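Local coordinates for protein urea carboxylase (Thermus thermophilus, PDB 3OEP) that is of unknown function, a KipI-KipA homologue with cyclophilin-like domains whose earlier assignment as an allophanate hydrolase is held to be incorrect, at residues E87-V92 with A102-H107; P131-P136 with N169-S174; P146-A151 with L175-D180; V155-Y160 with V195-A200. All coordinates share one frame; numbering follows the deposited sequence.

Contact 1: E87-V92 with A102-H107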
loop_
_atom_site.group_PDB
_atom_site.type_symbol
_atom_site.label_atom_id
_atom_site.label_comp_id
_atom_site.label_asym_id
_atom_site.label_seq_id
_atom_site.Cartn_x
_atom_site.Cartn_y
_atom_site.Cartn_z
ATOM N N GLU A 87 16.765 -11.912 -19.660
ATOM C CA GLU A 87 18.187 -11.639 -19.449
ATOM C C GLU A 87 18.899 -12.780 -18.712
ATOM O O GLU A 87 20.095 -12.965 -18.888
ATOM C CB GLU A 87 18.354 -10.327 -18.668
ATOM C CG GLU A 87 19.789 -9.815 -18.546
ATOM C CD GLU A 87 19.879 -8.487 -17.803
ATOM O OE1 GLU A 87 19.020 -7.609 -18.029
ATOM O OE2 GLU A 87 20.811 -8.322 -16.986
ATOM N N ASP A 88 18.160 -13.539 -17.902
ATOM C CA ASP A 88 18.734 -14.635 -17.109
ATOM C C ASP A 88 18.580 -16.021 -17.744
ATOM O O ASP A 88 19.031 -17.017 -17.170
ATOM C CB ASP A 88 18.097 -14.660 -15.718
ATOM C CG ASP A 88 18.357 -13.392 -14.934
ATOM O OD1 ASP A 88 19.496 -12.869 -15.001
ATOM O OD2 ASP A 88 17.426 -12.918 -14.241
ATOM N N LEU A 89 17.963 -16.098 -18.917
ATOM C CA LEU A 89 17.663 -17.395 -19.518
ATOM C C LEU A 89 18.929 -18.247 -19.713
ATOM O O LEU A 89 18.944 -19.427 -19.327
ATOM C CB LEU A 89 16.856 -17.219 -20.817
ATOM C CG LEU A 89 16.326 -18.461 -21.528
ATOM C CD1 LEU A 89 15.470 -19.288 -20.607
ATOM C CD2 LEU A 89 15.528 -18.048 -22.765
ATOM N N PRO A 90 20.009 -17.660 -20.268
ATOM C CA PRO A 90 21.230 -18.466 -20.407
ATOM C C PRO A 90 21.808 -18.977 -19.081
ATOM O O PRO A 90 22.241 -20.129 -19.008
ATOM C CB PRO A 90 22.208 -17.507 -21.096
ATOM C CG PRO A 90 21.345 -16.551 -21.825
ATOM C CD PRO A 90 20.138 -16.361 -20.955
ATOM N N GLU A 91 21.806 -18.134 -18.051
ATOM C CA GLU A 91 22.319 -18.516 -16.731
ATOM C C GLU A 91 21.445 -19.572 -16.056
ATOM O O GLU A 91 21.956 -20.504 -15.425
ATOM C CB GLU A 91 22.416 -17.293 -15.820
ATOM C CG GLU A 91 23.046 -17.579 -14.467
ATOM C CD GLU A 91 22.922 -16.414 -13.512
ATOM O OE1 GLU A 91 23.323 -15.291 -13.893
ATOM O OE2 GLU A 91 22.429 -16.624 -12.383
ATOM N N VAL A 92 20.128 -19.409 -16.158
ATOM C CA VAL A 92 19.204 -20.416 -15.637
ATOM C C VAL A 92 19.476 -21.779 -16.293
ATOM O O VAL A 92 19.613 -22.793 -15.604
ATOM C CB VAL A 92 17.738 -19.986 -15.857
ATOM C CG1 VAL A 92 16.771 -21.116 -15.522
ATOM C CG2 VAL A 92 17.424 -18.749 -15.032
ATOM N N ALA A 102 15.044 -26.424 -23.659
ATOM C CA ALA A 102 14.523 -27.252 -22.575
ATOM C C ALA A 102 13.923 -26.383 -21.473
ATOM O O ALA A 102 12.880 -26.722 -20.927
ATOM C CB ALA A 102 15.615 -28.157 -22.009
ATOM N N VAL A 103 14.586 -25.271 -21.149
ATOM C CA VAL A 103 14.039 -24.314 -20.184
ATOM C C VAL A 103 12.679 -23.777 -20.639
ATOM O O VAL A 103 11.714 -23.759 -19.869
ATOM C CB VAL A 103 14.988 -23.125 -19.932
ATOM C CG1 VAL A 103 14.274 -22.035 -19.120
ATOM C CG2 VAL A 103 16.237 -23.599 -19.216
ATOM N N LYS A 104 12.607 -23.332 -21.888
ATOM C CA LYS A 104 11.352 -22.822 -22.437
ATOM C C LYS A 104 10.240 -23.860 -22.376
ATOM O O LYS A 104 9.110 -23.555 -21.987
ATOM C CB LYS A 104 11.531 -22.393 -23.886
ATOM C CG LYS A 104 12.466 -21.231 -24.116
ATOM C CD LYS A 104 12.429 -20.905 -25.609
ATOM C CE LYS A 104 13.641 -20.179 -26.106
ATOM N NZ LYS A 104 13.507 -20.050 -27.583
ATOM N N ALA A 105 10.552 -25.086 -22.766
ATOM C CA ALA A 105 9.555 -26.155 -22.772
ATOM C C ALA A 105 9.064 -26.484 -21.363
ATOM O O ALA A 105 7.855 -26.637 -21.140
ATOM C CB ALA A 105 10.110 -27.398 -23.459
ATOM N N LEU A 106 9.993 -26.578 -20.412
ATOM C CA LEU A 106 9.634 -26.821 -19.012
ATOM C C LEU A 106 8.743 -25.715 -18.466
ATOM O O LEU A 106 7.768 -25.987 -17.767
ATOM C CB LEU A 106 10.885 -26.969 -18.132
ATOM C CG LEU A 106 11.611 -28.314 -18.225
ATOM C CD1 LEU A 106 13.017 -28.219 -17.636
ATOM C CD2 LEU A 106 10.824 -29.427 -17.538
ATOM N N HIS A 107 9.065 -24.468 -18.789
ATOM C CA HIS A 107 8.259 -23.354 -18.302
ATOM C C HIS A 107 6.813 -23.406 -18.807
ATOM O O HIS A 107 5.889 -23.083 -18.067
ATOM C CB HIS A 107 8.875 -21.998 -18.641
ATOM C CG HIS A 107 8.196 -20.865 -17.940
ATOM N ND1 HIS A 107 7.358 -19.976 -18.582
ATOM C CD2 HIS A 107 8.166 -20.529 -16.628
ATOM C CE1 HIS A 107 6.877 -19.116 -17.698
ATOM N NE2 HIS A 107 7.347 -19.435 -16.506
#
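Leu89, in the first turn of helix 89-96, meets Val103 of helix 100-108 by the end of its side chain. From CB the chain turns at CG, which lies anti to the backbone N (chi1 -174°) and carries the branch across to the facing helix, a direction the bond leaving CA does not itself take. From this fork CD1 makes the main contact, 3.3 Å from Val103 CG1 and 3.9 Å from Val103 CB. The first of these is tighter than usual for two methyl carbons. The side chains run past one another side by side, pointing oppositely, so CD1 rests along the flank of the valine. The other branch, CD2, stays at a looser 4.4 Å from Lys104 CE, where the lysine passes as an aliphatic chain; its NZ is drawn off to Glu101 and Glu199. The two helices follow each other in the chain with a short connection, and both lie against the sheet of this cyclophilin-like domain. Leu89 and Val92 both pack on Leu171 of strand 169-174, so the same apolar residues serve helix and sheet. One turn after Leu89, Val92 adds a marginal touch, its CG1 4.5 Å from Val103 CG1. Just ahead of the helix, the Asp88 carboxylate is bound by Arg142 and Lys138.

Contact 2: P131-P136 with N169-S174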
loop_
_atom_site.group_PDB
_atom_site.type_symbol
_atom_site.label_atom_id
_atom_site.label_comp_id
_atom_site.label_asym_id
_atom_site.label_seq_id
_atom_site.Cartn_x
_atom_site.Cartn_y
_atom_site.Cartn_z
ATOM N N PRO A 131 9.917 -29.556 -11.442
ATOM C CA PRO A 131 11.113 -29.769 -10.625
ATOM C C PRO A 131 12.441 -29.402 -11.299
ATOM O O PRO A 131 13.285 -28.756 -10.673
ATOM C CB PRO A 131 11.055 -31.267 -10.327
ATOM C CG PRO A 131 9.590 -31.559 -10.277
ATOM C CD PRO A 131 8.981 -30.695 -11.343
ATOM N N ALA A 132 12.607 -29.782 -12.563
ATOM C CA ALA A 132 13.850 -29.526 -13.297
ATOM C C ALA A 132 14.150 -28.044 -13.515
ATOM O O ALA A 132 15.292 -27.692 -13.789
ATOM C CB ALA A 132 13.835 -30.258 -14.646
ATOM N N LEU A 133 13.134 -27.186 -13.392
ATOM C CA LEU A 133 13.291 -25.745 -13.615
ATOM C C LEU A 133 13.365 -24.944 -12.308
ATOM O O LEU A 133 13.443 -23.719 -12.328
ATOM C CB LEU A 133 12.155 -25.236 -14.511
ATOM C CG LEU A 133 12.170 -23.774 -14.965
ATOM C CD1 LEU A 133 13.519 -23.368 -15.566
ATOM C CD2 LEU A 133 11.033 -23.518 -15.962
ATOM N N ARG A 134 13.387 -25.634 -11.169
ATOM C CA ARG A 134 13.412 -24.940 -9.879
ATOM C C ARG A 134 14.816 -24.484 -9.501
ATOM O O ARG A 134 15.731 -25.297 -9.372
ATOM C CB ARG A 134 12.831 -25.833 -8.782
ATOM C CG ARG A 134 11.381 -26.156 -9.030
ATOM C CD ARG A 134 10.769 -26.992 -7.930
ATOM N NE ARG A 134 9.462 -27.487 -8.344
ATOM C CZ ARG A 134 8.732 -28.369 -7.672
ATOM N NH1 ARG A 134 9.167 -28.870 -6.515
ATOM N NH2 ARG A 134 7.558 -28.753 -8.163
ATOM N N LEU A 135 14.985 -23.179 -9.319
ATOM C CA LEU A 135 16.252 -22.666 -8.821
ATOM C C LEU A 135 16.040 -21.416 -7.979
ATOM O O LEU A 135 15.054 -20.698 -8.168
ATOM C CB LEU A 135 17.242 -22.417 -9.962
ATOM C CG LEU A 135 17.255 -21.068 -10.660
ATOM C CD1 LEU A 135 18.432 -20.970 -11.644
ATOM C CD2 LEU A 135 15.924 -20.856 -11.367
ATOM N N PRO A 136 16.962 -21.160 -7.039
ATOM C CA PRO A 136 16.769 -20.059 -6.111
ATOM C C PRO A 136 16.798 -18.691 -6.779
ATOM O O PRO A 136 17.377 -18.519 -7.856
ATOM C CB PRO A 136 17.954 -20.196 -5.138
ATOM C CG PRO A 136 18.440 -21.563 -5.290
ATOM C CD PRO A 136 18.152 -21.961 -6.699
ATOM N N ASN A 169 14.423 -14.946 -11.321
ATOM C CA ASN A 169 15.209 -15.230 -12.516
ATOM C C ASN A 169 14.370 -14.949 -13.758
ATOM O O ASN A 169 13.343 -15.594 -13.976
ATOM C CB ASN A 169 15.669 -16.687 -12.501
ATOM C CG ASN A 169 16.529 -17.016 -11.295
ATOM O OD1 ASN A 169 17.695 -16.621 -11.228
ATOM N ND2 ASN A 169 15.959 -17.750 -10.330
ATOM N N LEU A 170 14.810 -13.984 -14.562
ATOM C CA LEU A 170 14.011 -13.470 -15.680
ATOM C C LEU A 170 14.171 -14.331 -16.931
ATOM O O LEU A 170 15.261 -14.411 -17.508
ATOM C CB LEU A 170 14.398 -12.023 -15.996
ATOM C CG LEU A 170 14.440 -11.045 -14.824
ATOM C CD1 LEU A 170 14.725 -9.627 -15.349
ATOM C CD2 LEU A 170 13.154 -11.073 -14.009
ATOM N N LEU A 171 13.078 -14.974 -17.333
ATOM C CA LEU A 171 13.068 -15.887 -18.474
ATOM C C LEU A 171 12.511 -15.267 -19.755
ATOM O O LEU A 171 12.858 -15.697 -20.853
ATOM C CB LEU A 171 12.231 -17.127 -18.153
ATOM C CG LEU A 171 12.642 -17.963 -16.951
ATOM C CD1 LEU A 171 11.887 -19.284 -16.965
ATOM C CD2 LEU A 171 14.159 -18.188 -16.956
ATOM N N GLY A 172 11.634 -14.280 -19.624
ATOM C CA GLY A 172 11.033 -13.681 -20.798
ATOM C C GLY A 172 10.148 -12.494 -20.515
ATOM O O GLY A 172 10.204 -11.895 -19.433
ATOM N N THR A 173 9.333 -12.167 -21.513
ATOM C CA THR A 173 8.483 -10.989 -21.510
ATOM C C THR A 173 7.060 -11.398 -21.877
ATOM O O THR A 173 6.840 -12.002 -22.922
ATOM C CB THR A 173 8.967 -9.978 -22.562
ATOM O OG1 THR A 173 10.341 -9.648 -22.320
ATOM C CG2 THR A 173 8.117 -8.710 -22.532
ATOM N N SER A 174 6.093 -11.057 -21.032
ATOM C CA SER A 174 4.693 -11.323 -21.342
ATOM C C SER A 174 4.242 -10.387 -22.458
ATOM O O SER A 174 4.562 -9.197 -22.444
ATOM C CB SER A 174 3.812 -11.122 -20.110
ATOM O OG SER A 174 2.436 -11.284 -20.427
HETATM O O HOH W 1 19.332 -17.086 -9.107
#
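Asn169 and Pro136 are joined by both a direct hydrogen bond and a water bridge. Asn169 ND2 donates to Pro136 O over 3.0 Å, almost straight at the hydrogen (176°). The acceptor lies in the plane of the amide, but the amide nitrogen stands well above the plane of the proline carbonyl, 49° out of it. Water 1 donates to the same Pro136 O at 2.7 Å and to Asn169 OD1, also at 2.7 Å. Pro136 O therefore receives two donors, and both ends of the amide are engaged, which fixes its flip; ND2 is further bonded to Val152 O. The apolar part comes from leucines. Leu135, its CG held between the backbone N and the carbonyl carbon (chi1 89°), brings CD2 over one face of the Asn169 amide, 3.3 Å from Asn169 ND2. Deeper in, Leu133 CD2 meets Leu171 CD1 at 4.4 Å. A leucine in place of Asn169 would probably leave Pro136 O and Val152 O without the side-chain NH2 they share and the bridging water without one of its acceptors. The loop holding 131-136 thus closes over one end of strand 169-174, which runs beside strand 149-153 with a classic beta bulge at Leu171 and Gly172 facing Val150; Leu133 and Leu171 both also pack on Val92 of helix 89-96 and on His107 of helix 100-108.

Contact 3: P146-A151 with L175-D180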
loop_
_atom_site.group_PDB
_atom_site.type_symbol
_atom_site.label_atom_id
_atom_site.label_comp_id
_atom_site.label_asym_id
_atom_site.label_seq_id
_atom_site.Cartn_x
_atom_site.Cartn_y
_atom_site.Cartn_z
ATOM N N PRO A 146 12.002 -4.946 -15.575
ATOM C CA PRO A 146 11.052 -4.246 -16.443
ATOM C C PRO A 146 9.618 -4.761 -16.310
ATOM O O PRO A 146 9.407 -5.916 -15.941
ATOM C CB PRO A 146 11.602 -4.511 -17.851
ATOM C CG PRO A 146 12.434 -5.728 -17.725
ATOM C CD PRO A 146 12.982 -5.739 -16.339
ATOM N N ALA A 147 8.643 -3.902 -16.611
ATOM C CA ALA A 147 7.252 -4.320 -16.695
ATOM C C ALA A 147 7.144 -5.479 -17.671
ATOM O O ALA A 147 7.837 -5.498 -18.696
ATOM C CB ALA A 147 6.367 -3.163 -17.157
ATOM N N HIS A 148 6.284 -6.433 -17.319
ATOM C CA HIS A 148 5.932 -7.606 -18.136
ATOM C C HIS A 148 6.967 -8.726 -18.113
ATOM O O HIS A 148 6.808 -9.729 -18.819
ATOM C CB HIS A 148 5.578 -7.213 -19.572
ATOM C CG HIS A 148 4.692 -6.012 -19.656
ATOM N ND1 HIS A 148 3.476 -5.941 -19.012
ATOM C CD2 HIS A 148 4.869 -4.816 -20.264
ATOM C CE1 HIS A 148 2.930 -4.762 -19.243
ATOM N NE2 HIS A 148 3.751 -4.062 -20.006
ATOM N N ALA A 149 7.992 -8.586 -17.279
ATOM C CA ALA A 149 8.988 -9.641 -17.111
ATOM C C ALA A 149 8.339 -10.895 -16.526
ATOM O O ALA A 149 7.551 -10.823 -15.581
ATOM C CB ALA A 149 10.139 -9.165 -16.218
ATOM N N VAL A 150 8.654 -12.033 -17.132
ATOM C CA VAL A 150 8.216 -13.348 -16.675
ATOM C C VAL A 150 9.418 -14.017 -16.003
ATOM O O VAL A 150 10.500 -14.111 -16.596
ATOM C CB VAL A 150 7.726 -14.204 -17.856
ATOM C CG1 VAL A 150 7.457 -15.649 -17.417
ATOM C CG2 VAL A 150 6.472 -13.578 -18.495
ATOM N N ALA A 151 9.223 -14.505 -14.780
ATOM C CA ALA A 151 10.345 -14.896 -13.926
ATOM C C ALA A 151 10.060 -16.130 -13.094
ATOM O O ALA A 151 8.899 -16.473 -12.860
ATOM C CB ALA A 151 10.729 -13.729 -13.014
ATOM N N LEU A 175 3.503 -10.931 -23.424
ATOM C CA LEU A 175 3.025 -10.142 -24.555
ATOM C C LEU A 175 1.603 -9.617 -24.314
ATOM O O LEU A 175 0.988 -9.014 -25.208
ATOM C CB LEU A 175 3.137 -10.941 -25.853
ATOM C CG LEU A 175 4.558 -11.455 -26.118
ATOM C CD1 LEU A 175 4.618 -12.179 -27.458
ATOM C CD2 LEU A 175 5.585 -10.323 -26.066
ATOM N N VAL A 176 1.105 -9.853 -23.100
ATOM C CA VAL A 176 -0.124 -9.233 -22.611
ATOM C C VAL A 176 0.164 -8.544 -21.277
ATOM O O VAL A 176 0.965 -9.033 -20.472
ATOM C CB VAL A 176 -1.271 -10.258 -22.437
ATOM C CG1 VAL A 176 -1.707 -10.809 -23.791
ATOM C CG2 VAL A 176 -0.859 -11.392 -21.500
ATOM N N ALA A 177 -0.476 -7.398 -21.053
ATOM C CA ALA A 177 -0.335 -6.670 -19.799
ATOM C C ALA A 177 -1.292 -7.280 -18.781
ATOM O O ALA A 177 -2.511 -7.287 -18.984
ATOM C CB ALA A 177 -0.639 -5.176 -20.004
ATOM N N VAL A 178 -0.751 -7.811 -17.691
ATOM C CA VAL A 178 -1.596 -8.436 -16.670
ATOM C C VAL A 178 -2.358 -7.384 -15.844
ATOM O O VAL A 178 -3.389 -7.688 -15.242
ATOM C CB VAL A 178 -0.793 -9.412 -15.772
ATOM C CG1 VAL A 178 -0.176 -10.528 -16.629
ATOM C CG2 VAL A 178 0.284 -8.685 -14.973
ATOM N N TYR A 179 -1.877 -6.140 -15.867
ATOM C CA TYR A 179 -2.486 -5.050 -15.111
ATOM C C TYR A 179 -2.549 -3.774 -15.944
ATOM O O TYR A 179 -1.535 -3.321 -16.466
ATOM C CB TYR A 179 -1.685 -4.803 -13.833
ATOM C CG TYR A 179 -2.106 -3.566 -13.071
ATOM C CD1 TYR A 179 -3.383 -3.461 -12.535
ATOM C CD2 TYR A 179 -1.227 -2.507 -12.886
ATOM C CE1 TYR A 179 -3.781 -2.320 -11.843
ATOM C CE2 TYR A 179 -1.608 -1.370 -12.187
ATOM C CZ TYR A 179 -2.887 -1.283 -11.668
ATOM O OH TYR A 179 -3.272 -0.160 -10.970
ATOM N N ASP A 180 -3.741 -3.202 -16.073
ATOM C CA ASP A 180 -3.918 -1.936 -16.796
ATOM C C ASP A 180 -5.110 -1.195 -16.210
ATOM O O ASP A 180 -6.249 -1.556 -16.481
ATOM C CB ASP A 180 -4.149 -2.183 -18.291
ATOM C CG ASP A 180 -4.322 -0.885 -19.093
ATOM O OD1 ASP A 180 -4.392 0.209 -18.497
ATOM O OD2 ASP A 180 -4.386 -0.970 -20.336
HETATM O O HOH W 2 2.110 -8.087 -17.789
#
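The imidazole of His148 packs on Ala177, and this small patch is the close part of the contact. His148 CE1 lies 3.7 Å from Ala177 CB and 3.8 Å from Ala177 CA, the alanine approaching the ring obliquely. With CG anti to the carbonyl carbon (chi1 -44°), the ring reaches over to the 175-180 loop. Ala147 CB sits over one ring face, 3.8 Å above the plane of the His148 imidazole and offset to its rim, while NE2 is bonded to Pro206 O, so the ring is held from several sides. His148 occupies the third position of a type II beta turn from Pro146 to Ala149 and has the positive phi (79°) of that position; the turn's own bond, Ala149 N to Pro146 O, is weak. The turn leads into strand 149-153 of the cyclophilin-like domain, and the His148 backbone is bonded both to Tyr160 and to Ser174, at the ends of the two flanking strands. Around ND1 the packing gives way to water. Water 2 lies in the ring plane, 2.8 Å from His148 ND1; it donates to Val176 O at 3.1 Å and accepts from Val178 N at 2.9 Å, linking the ring to the backbone of the loop. His148 ND1 itself stays 4.2 Å from Val176 O. Farther out the contact fades, and CB of Val176 points away from His148.

Contact 4: V155-Y160 with V195-A200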
loop_
_atom_site.group_PDB
_atom_site.type_symbol
_atom_site.label_atom_id
_atom_site.label_comp_id
_atom_site.label_asym_id
_atom_site.label_seq_id
_atom_site.Cartn_x
_atom_site.Cartn_y
_atom_site.Cartn_z
ATOM N N VAL A 155 9.719 -23.099 -6.753
ATOM C CA VAL A 155 8.490 -23.695 -7.291
ATOM C C VAL A 155 7.534 -22.664 -7.917
ATOM O O VAL A 155 6.481 -23.031 -8.447
ATOM C CB VAL A 155 7.753 -24.498 -6.180
ATOM C CG1 VAL A 155 7.092 -23.557 -5.187
ATOM C CG2 VAL A 155 6.738 -25.477 -6.778
ATOM N N GLN A 156 7.898 -21.382 -7.868
ATOM C CA GLN A 156 7.001 -20.320 -8.319
ATOM C C GLN A 156 7.448 -19.630 -9.598
ATOM O O GLN A 156 8.642 -19.509 -9.880
ATOM C CB GLN A 156 6.849 -19.265 -7.231
ATOM C CG GLN A 156 6.276 -19.793 -5.939
ATOM C CD GLN A 156 5.914 -18.674 -5.000
ATOM O OE1 GLN A 156 4.762 -18.261 -4.947
ATOM N NE2 GLN A 156 6.902 -18.144 -4.285
ATOM N N THR A 157 6.467 -19.175 -10.369
ATOM C CA THR A 157 6.723 -18.287 -11.487
ATOM C C THR A 157 5.793 -17.086 -11.336
ATOM O O THR A 157 4.764 -17.161 -10.664
ATOM C CB THR A 157 6.573 -19.010 -12.859
ATOM O OG1 THR A 157 6.985 -18.140 -13.926
ATOM C CG2 THR A 157 5.144 -19.470 -13.102
ATOM N N GLY A 158 6.178 -15.965 -11.924
ATOM C CA GLY A 158 5.408 -14.744 -11.773
ATOM C C GLY A 158 5.579 -13.813 -12.950
ATOM O O GLY A 158 6.455 -14.017 -13.800
ATOM N N ILE A 159 4.715 -12.804 -13.006
ATOM C CA ILE A 159 4.760 -11.797 -14.060
ATOM C C ILE A 159 4.761 -10.427 -13.394
ATOM O O ILE A 159 3.822 -10.090 -12.683
ATOM C CB ILE A 159 3.552 -11.891 -15.009
ATOM C CG1 ILE A 159 3.400 -13.316 -15.564
ATOM C CG2 ILE A 159 3.707 -10.870 -16.147
ATOM C CD1 ILE A 159 2.092 -13.577 -16.264
ATOM N N TYR A 160 5.829 -9.662 -13.596
ATOM C CA TYR A 160 5.925 -8.301 -13.048
ATOM C C TYR A 160 4.996 -7.397 -13.872
ATOM O O TYR A 160 5.239 -7.199 -15.054
ATOM C CB TYR A 160 7.375 -7.793 -13.116
ATOM C CG TYR A 160 8.334 -8.469 -12.161
ATOM C CD1 TYR A 160 8.761 -7.830 -11.001
ATOM C CD2 TYR A 160 8.827 -9.749 -12.415
ATOM C CE1 TYR A 160 9.643 -8.445 -10.116
ATOM C CE2 TYR A 160 9.712 -10.376 -11.533
ATOM C CZ TYR A 160 10.112 -9.719 -10.382
ATOM O OH TYR A 160 10.986 -10.325 -9.506
ATOM N N VAL A 195 -3.471 -20.844 -15.373
ATOM C CA VAL A 195 -2.686 -20.086 -16.328
ATOM C C VAL A 195 -1.791 -21.016 -17.126
ATOM O O VAL A 195 -1.187 -21.936 -16.571
ATOM C CB VAL A 195 -1.795 -19.055 -15.608
ATOM C CG1 VAL A 195 -0.842 -18.378 -16.590
ATOM C CG2 VAL A 195 -2.653 -18.024 -14.874
ATOM N N ARG A 196 -1.720 -20.778 -18.431
ATOM C CA ARG A 196 -0.782 -21.480 -19.303
ATOM C C ARG A 196 0.047 -20.460 -20.066
ATOM O O ARG A 196 -0.494 -19.472 -20.569
ATOM C CB ARG A 196 -1.513 -22.402 -20.284
ATOM C CG ARG A 196 -1.936 -23.731 -19.677
ATOM C CD ARG A 196 -2.136 -24.812 -20.725
ATOM N NE ARG A 196 -0.946 -25.050 -21.536
ATOM C CZ ARG A 196 0.083 -25.803 -21.159
ATOM N NH1 ARG A 196 0.088 -26.386 -19.967
ATOM N NH2 ARG A 196 1.114 -25.964 -21.975
ATOM N N PHE A 197 1.354 -20.695 -20.133
ATOM C CA PHE A 197 2.258 -19.879 -20.918
ATOM C C PHE A 197 2.452 -20.522 -22.282
ATOM O O PHE A 197 2.448 -21.752 -22.410
ATOM C CB PHE A 197 3.614 -19.758 -20.227
ATOM C CG PHE A 197 3.587 -18.939 -18.965
ATOM C CD1 PHE A 197 3.689 -17.566 -19.012
ATOM C CD2 PHE A 197 3.486 -19.551 -17.730
ATOM C CE1 PHE A 197 3.683 -16.809 -17.847
ATOM C CE2 PHE A 197 3.469 -18.796 -16.559
ATOM C CZ PHE A 197 3.570 -17.429 -16.627
ATOM N N LEU A 198 2.627 -19.688 -23.298
ATOM C CA LEU A 198 2.837 -20.166 -24.656
ATOM C C LEU A 198 3.838 -19.278 -25.374
ATOM O O LEU A 198 3.664 -18.066 -25.415
ATOM C CB LEU A 198 1.510 -20.157 -25.404
ATOM C CG LEU A 198 1.543 -20.648 -26.847
ATOM C CD1 LEU A 198 1.925 -22.122 -26.902
ATOM C CD2 LEU A 198 0.186 -20.403 -27.486
ATOM N N GLU A 199 4.883 -19.876 -25.945
ATOM C CA GLU A 199 5.889 -19.100 -26.656
ATOM C C GLU A 199 5.232 -18.425 -27.858
ATOM O O GLU A 199 4.469 -19.053 -28.601
ATOM C CB GLU A 199 7.067 -19.968 -27.114
ATOM C CG GLU A 199 8.186 -19.146 -27.761
ATOM C CD GLU A 199 9.441 -19.955 -28.049
ATOM O OE1 GLU A 199 9.333 -21.174 -28.278
ATOM O OE2 GLU A 199 10.539 -19.357 -28.058
ATOM N N ALA A 200 5.535 -17.145 -28.036
ATOM C CA ALA A 200 4.940 -16.355 -29.103
ATOM C C ALA A 200 5.833 -15.188 -29.483
ATOM O O ALA A 200 6.705 -14.768 -28.710
ATOM C CB ALA A 200 3.567 -15.831 -28.663
#
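The phenyl ring of Phe197 is met on its two flanks by residues of strand 156-159, both arriving obliquely, neither squarely over a face nor along an edge. Ile159 CD1 sits 3.9 Å from Phe197 CE1 and 4.1 Å from Phe197 CZ, and Thr157 CG2 lies 3.9 Å from Phe197 CE2, on the other side of CZ from CE1; the two methyls lie on opposite sides of the ring plane. The ring also meets those of His107 and Tyr112, with planes inclined at about 45° and 80°. Phe197 reaches inward from one strand, Thr157 and Ile159 from the other, and the long CA-CA spacing of 10.6 Å between Thr157 and Phe197 is filled by side chains alone. Ile159 arrives by its longer branch, extended from CG1 to CD1. At Gly158, between the two inward-pointing residues, a side chain would point away, the alternation of a strand. Strands 156-159 and 194-199 are not neighbours in the sheet, so this contact spans the inside of the closed, cyclophilin-like sheet. With an alanine in place of Phe197, Ile159 CD1 and Thr157 CG2 would probably lose the ring they rest on, and a gap would open between the strands. Thr157 divides its branches by chemistry: OG1, anti to the backbone N (chi1 -173°), is bonded to Ala151 O and His107 NE2, while its methyl goes to the phenyl. The contact itself is thus purely apolar, and the buried hydroxyl beside it has its polar needs met by other partners, consistent with an interior from which water is largely excluded.

How the contacts relate
All four contacts belong to one cyclophilin-like sheet and its surroundings. Contacts 1, 2 and 4 are largely buried, whereas contact 3 lies at the partly open end of strands and is completed by a bridging water. Contacts 1 and 4 are apolar, one between helices outside the sheet, the other between strands across its interior; His107 touches residues of both, and the salt bridge of Lys104 with Glu199 ties their outer ends. Contact 2 mixes amide and water bonding with leucine packing, and touches contact 1 through Asp88 and Leu170. Strand 149-153, in contact 3, lies between strand 169-174 of contact 2 and strand 156-159 of contact 4, pairing with both through backbone bonds.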